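Local coordinates for fiber protein 2 (PDB 2BZV) that probably forms the trimeric spikes of the adenovirus capsid, whose knob domain serves attachment of the virion to a host-cell receptor, possibly CXCAR, at residues T17-I22 with L105-N110; G51-K56 with F148-S153. One frame throughout, in Å; residues are numbered along the deposited sequence. Where two conformers were deposited one is given.

Contact 1 of 2, residues T17-I22 with L105-N110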
# COMPACT_ATOMS: atom_id res chain seq x y z
N THR A 17 -8.01 15.10 -0.45
CA THR A 17 -7.21 13.87 -0.38
C THR A 17 -7.94 12.64 -0.94
O THR A 17 -7.30 11.70 -1.39
CB THR A 17 -6.77 13.58 1.11
OG1 THR A 17 -7.92 13.15 1.88
CG2 THR A 17 -6.12 14.86 1.78
N THR A 18 -9.26 12.63 -0.82
CA THR A 18 -10.02 11.39 -0.99
C THR A 18 -11.17 11.54 -1.97
O THR A 18 -11.98 12.47 -1.85
CB THR A 18 -10.63 10.96 0.37
OG1 THR A 18 -9.60 10.82 1.35
CG2 THR A 18 -11.37 9.65 0.27
N ILE A 19 -11.27 10.60 -2.91
CA ILE A 19 -12.47 10.44 -3.72
C ILE A 19 -13.04 9.06 -3.42
O ILE A 19 -12.27 8.09 -3.36
CB ILE A 19 -12.18 10.56 -5.23
CG1 ILE A 19 -11.60 11.93 -5.55
CG2 ILE A 19 -13.46 10.32 -6.02
CD1 ILE A 19 -11.05 12.09 -6.96
N TRP A 20 -14.35 8.94 -3.26
CA TRP A 20 -14.92 7.61 -3.12
C TRP A 20 -16.31 7.53 -3.74
O TRP A 20 -16.91 8.55 -4.07
CB TRP A 20 -14.88 7.13 -1.66
CG TRP A 20 -15.76 7.83 -0.67
CD1 TRP A 20 -16.68 8.83 -0.88
CD2 TRP A 20 -15.80 7.55 0.73
NE1 TRP A 20 -17.28 9.17 0.31
CE2 TRP A 20 -16.75 8.40 1.31
CE3 TRP A 20 -15.11 6.65 1.56
CZ2 TRP A 20 -17.05 8.38 2.68
CZ3 TRP A 20 -15.40 6.63 2.92
CH2 TRP A 20 -16.36 7.50 3.46
N SER A 21 -16.80 6.30 -3.85
CA SER A 21 -18.11 6.03 -4.44
C SER A 21 -19.05 5.38 -3.45
O SER A 21 -19.92 4.60 -3.84
CB SER A 21 -17.98 5.16 -5.69
OG SER A 21 -17.55 3.84 -5.36
N ILE A 22 -18.90 5.70 -2.16
CA ILE A 22 -19.71 5.02 -1.16
C ILE A 22 -21.20 5.25 -1.39
O ILE A 22 -21.63 6.36 -1.67
CB ILE A 22 -19.28 5.42 0.27
CG1 ILE A 22 -19.72 4.34 1.28
CG2 ILE A 22 -19.80 6.80 0.66
CD1 ILE A 22 -19.15 4.54 2.68
N LEU A 105 -7.96 16.10 -11.83
CA LEU A 105 -6.82 15.79 -12.70
C LEU A 105 -5.68 15.13 -11.95
O LEU A 105 -5.04 14.22 -12.48
CB LEU A 105 -6.33 17.08 -13.38
CG LEU A 105 -5.18 16.91 -14.38
CD1 LEU A 105 -5.50 15.89 -15.48
CD2 LEU A 105 -4.80 18.27 -14.96
N THR A 106 -5.40 15.57 -10.73
CA THR A 106 -4.24 15.05 -9.99
C THR A 106 -4.52 13.71 -9.31
O THR A 106 -3.65 13.19 -8.62
CB THR A 106 -3.70 16.06 -8.97
OG1 THR A 106 -4.67 16.29 -7.95
CG2 THR A 106 -3.32 17.38 -9.64
N PHE A 107 -5.70 13.14 -9.54
CA PHE A 107 -5.98 11.74 -9.21
C PHE A 107 -5.93 10.85 -10.45
O PHE A 107 -6.10 9.63 -10.33
CB PHE A 107 -7.37 11.60 -8.58
CG PHE A 107 -7.49 12.14 -7.18
CD1 PHE A 107 -7.59 11.27 -6.10
CD2 PHE A 107 -7.54 13.51 -6.93
CE1 PHE A 107 -7.73 11.75 -4.81
CE2 PHE A 107 -7.67 13.99 -5.63
CZ PHE A 107 -7.76 13.10 -4.57
N MET A 108 -5.73 11.42 -11.64
CA MET A 108 -5.74 10.61 -12.85
C MET A 108 -4.43 9.85 -13.01
O MET A 108 -3.38 10.33 -12.58
CB MET A 108 -5.95 11.50 -14.07
CG MET A 108 -7.32 12.18 -14.07
SD MET A 108 -8.72 11.06 -14.17
CE MET A 108 -9.26 10.94 -12.44
N PRO A 109 -4.47 8.65 -13.62
CA PRO A 109 -3.21 7.93 -13.85
C PRO A 109 -2.31 8.72 -14.80
O PRO A 109 -2.74 9.17 -15.87
CB PRO A 109 -3.67 6.60 -14.45
CG PRO A 109 -5.14 6.47 -14.16
CD PRO A 109 -5.64 7.89 -14.07
N ASN A 110 -1.05 8.89 -14.39
CA ASN A 110 -0.09 9.69 -15.11
C ASN A 110 0.04 9.23 -16.56
O ASN A 110 0.25 8.04 -16.82
CB ASN A 110 1.25 9.56 -14.39
CG ASN A 110 2.30 10.50 -14.90
OD1 ASN A 110 2.81 10.32 -16.01
ND2 ASN A 110 2.66 11.50 -14.11
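I19 and F107 carry the apolar part of this contact, in which a methyl group rests on an aromatic face. The CD1 methyl of I19 sits over the centre of one face of the F107 ring, 3.6 Å from its centroid and 14° off the ring normal, a close CH-pi interaction. The isoleucine has its CG1 branch anti to the carbonyl carbon (chi1 -60°) and an extended outer torsion (chi2 170°), which carries CD1 out to the ring while CG1 follows more loosely, 3.9 Å from F107 CE1. The phenylalanine reaches back from a short 3-10 turn, closed by a backbone bond from M108 N to L105 O.

Backbone atoms meet the far rim of the same ring. The carbonyl oxygen of T17 lies 3.4 Å from F107 CE1, and the amide nitrogen of T18 is 4.1 Å from F107 CZ, both near the ring plane. One aromatic group thus packs against a methyl through its face and against polar main chain through its edge, with no hydrogen bond joining the two segments.

The hydroxyl of T18 serves a partner elsewhere: OG1 hydrogen-bonds to A47 N of a neighbouring subunit, so the strand carrying this contact also takes part in trimer assembly.

Backbone bonds place strand 18-20 between strands 36-45 and 93-94, with I19 paired to L42 and W20 to R93. The 3-10 turn is tied to the same sheet by two hydrogen bonds: F107 O accepts from Y169 OH, on strand 165-170, and T106 O from K44 NZ, on strand 36-45.

Contact 2 of 2, residues G51-K56 with F148-S153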
# COMPACT_ATOMS: atom_id res chain seq x y z
N GLY A 51 -5.58 2.94 -3.80
CA GLY A 51 -6.96 2.63 -4.12
C GLY A 51 -7.43 1.34 -3.48
O GLY A 51 -6.68 0.36 -3.42
N THR A 52 -8.67 1.35 -3.00
CA THR A 52 -9.28 0.10 -2.68
C THR A 52 -10.62 0.00 -3.41
O THR A 52 -11.31 0.99 -3.64
CB THR A 52 -9.45 -0.00 -1.21
OG1 THR A 52 -8.81 0.30 -0.10
CG2 THR A 52 -10.98 -0.76 -0.58
N ILE A 53 -10.89 -1.21 -3.86
CA ILE A 53 -12.09 -1.44 -4.65
C ILE A 53 -12.79 -2.72 -4.21
O ILE A 53 -12.18 -3.80 -4.13
CB ILE A 53 -11.79 -1.43 -6.18
CG1 ILE A 53 -13.10 -1.49 -6.98
CG2 ILE A 53 -10.80 -2.50 -6.61
CD1 ILE A 53 -12.90 -1.17 -8.47
N THR A 54 -14.08 -2.59 -3.97
CA THR A 54 -14.98 -3.69 -3.61
C THR A 54 -16.22 -3.58 -4.48
O THR A 54 -16.86 -2.52 -4.51
CB THR A 54 -15.38 -3.62 -2.13
OG1 THR A 54 -14.19 -3.57 -1.33
CG2 THR A 54 -16.21 -4.84 -1.74
N ILE A 55 -16.57 -4.66 -5.18
CA ILE A 55 -17.77 -4.67 -5.99
C ILE A 55 -18.62 -5.85 -5.55
O ILE A 55 -18.10 -6.95 -5.32
CB ILE A 55 -17.42 -4.71 -7.50
CG1 ILE A 55 -18.69 -4.62 -8.35
CG2 ILE A 55 -16.58 -5.93 -7.84
CD1 ILE A 55 -18.47 -4.26 -9.80
N LYS A 56 -19.92 -5.61 -5.40
CA LYS A 56 -20.85 -6.63 -4.93
C LYS A 56 -22.02 -6.74 -5.90
O LYS A 56 -22.72 -5.77 -6.16
CB LYS A 56 -21.40 -6.31 -3.54
CG LYS A 56 -22.20 -7.47 -2.96
CD LYS A 56 -22.82 -7.16 -1.61
CE LYS A 56 -23.62 -8.36 -1.09
NZ LYS A 56 -24.00 -8.23 0.35
N PHE A 148 -9.60 3.96 -15.80
CA PHE A 148 -9.27 2.72 -15.11
C PHE A 148 -10.09 1.61 -15.75
O PHE A 148 -11.29 1.78 -15.97
CB PHE A 148 -9.70 2.73 -13.65
CG PHE A 148 -9.11 3.82 -12.80
CD1 PHE A 148 -7.80 3.73 -12.36
CD2 PHE A 148 -9.87 4.88 -12.39
CE1 PHE A 148 -7.25 4.71 -11.57
CE2 PHE A 148 -9.32 5.86 -11.59
CZ PHE A 148 -8.01 5.78 -11.20
N THR A 149 -9.45 0.46 -16.01
CA THR A 149 -10.18 -0.72 -16.44
C THR A 149 -9.86 -1.82 -15.45
O THR A 149 -8.72 -2.27 -15.36
CB THR A 149 -9.83 -1.15 -17.87
OG1 THR A 149 -10.06 -0.04 -18.75
CG2 THR A 149 -10.68 -2.35 -18.27
N PHE A 150 -10.89 -2.22 -14.70
CA PHE A 150 -10.76 -3.27 -13.70
C PHE A 150 -11.26 -4.57 -14.28
O PHE A 150 -12.25 -4.57 -15.02
CB PHE A 150 -11.61 -2.91 -12.48
CG PHE A 150 -11.20 -1.62 -11.83
CD1 PHE A 150 -10.03 -1.53 -11.09
CD2 PHE A 150 -12.00 -0.48 -11.97
CE1 PHE A 150 -9.65 -0.33 -10.49
CE2 PHE A 150 -11.62 0.71 -11.38
CZ PHE A 150 -10.45 0.78 -10.63
N LYS A 151 -10.63 -5.68 -13.93
CA LYS A 151 -11.11 -6.99 -14.35
C LYS A 151 -10.99 -7.96 -13.18
O LYS A 151 -9.95 -8.01 -12.52
CB LYS A 151 -10.30 -7.52 -15.54
CG LYS A 151 -10.80 -8.89 -16.05
CD LYS A 151 -9.88 -9.44 -17.13
CE LYS A 151 -10.16 -10.90 -17.44
NZ LYS A 151 -9.21 -11.42 -18.48
N TRP A 152 -12.06 -8.72 -12.98
CA TRP A 152 -12.08 -9.78 -11.98
C TRP A 152 -12.45 -11.10 -12.63
O TRP A 152 -13.29 -11.14 -13.53
CB TRP A 152 -13.16 -9.51 -10.93
CG TRP A 152 -13.01 -8.26 -10.14
CD1 TRP A 152 -12.42 -8.14 -8.92
CD2 TRP A 152 -13.51 -6.96 -10.47
NE1 TRP A 152 -12.50 -6.85 -8.47
CE2 TRP A 152 -13.17 -6.10 -9.40
CE3 TRP A 152 -14.20 -6.44 -11.56
CZ2 TRP A 152 -13.50 -4.74 -9.41
CZ3 TRP A 152 -14.54 -5.09 -11.56
CH2 TRP A 152 -14.18 -4.25 -10.48
N SER A 153 -11.88 -12.19 -12.11
CA SER A 153 -12.46 -13.49 -12.44
C SER A 153 -13.77 -13.68 -11.68
O SER A 153 -14.06 -12.96 -10.71
CB SER A 153 -11.49 -14.63 -12.15
OG SER A 153 -11.10 -14.60 -10.79
O HOH W 1 -12.16 -6.14 -5.67
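Strands 51-56 and 148-153 face each other at a closest axial approach of 10.4 Å with their directions 55° apart, too far for direct backbone pairing, so side chains fill the gap. The CD1 methyl of I53 stands over the centre of the F150 ring, 3.5 Å from the centroid and only 6° off its normal. With CG1 anti to the backbone N (chi1 -173°) and chi2 extended, I53 meets F150 from the opposite direction but W152 at a slant, and the same CD1 also touches the edge of the indole, 3.7 Å from W152 CZ2.

These strands come from the two opposed antiparallel sheets of the knob's beta-sandwich, and the isoleucines and aromatics belong to its hydrophobic core; L38 and L40 on one sheet and L72 and L74 on the other extend the packing.

I55 uses its other branch: its CG2 methyl lies over the six-membered ring of W152, 3.8 Å from the centroid and displaced toward the rim. The polar part of the indole is served by a bridging water, which accepts from W152 NE1 at 2.9 Å and lies 2.8 Å from I53 O, to which it can donate, although other acceptors compete for its protons.

Overall arrangement
Both contacts are buried, but the centre of contact 2 lies nearer the centre of the chain, about 6 Å from it against about 10 Å for the centre of contact 1. Contact 2 spans the two sheets, whereas contact 1 packs a connecting loop against a short strand of the five-stranded sheet, to which 51-56 also belongs. Isoleucine methyls over aromatic faces recur in both; contact 1 adds main chain at a ring edge, contact 2 a bridging water. The two join where P109 packs on F148, with P109 CG 3.8 Å from F148 CE1. Both also touch a neighbouring subunit.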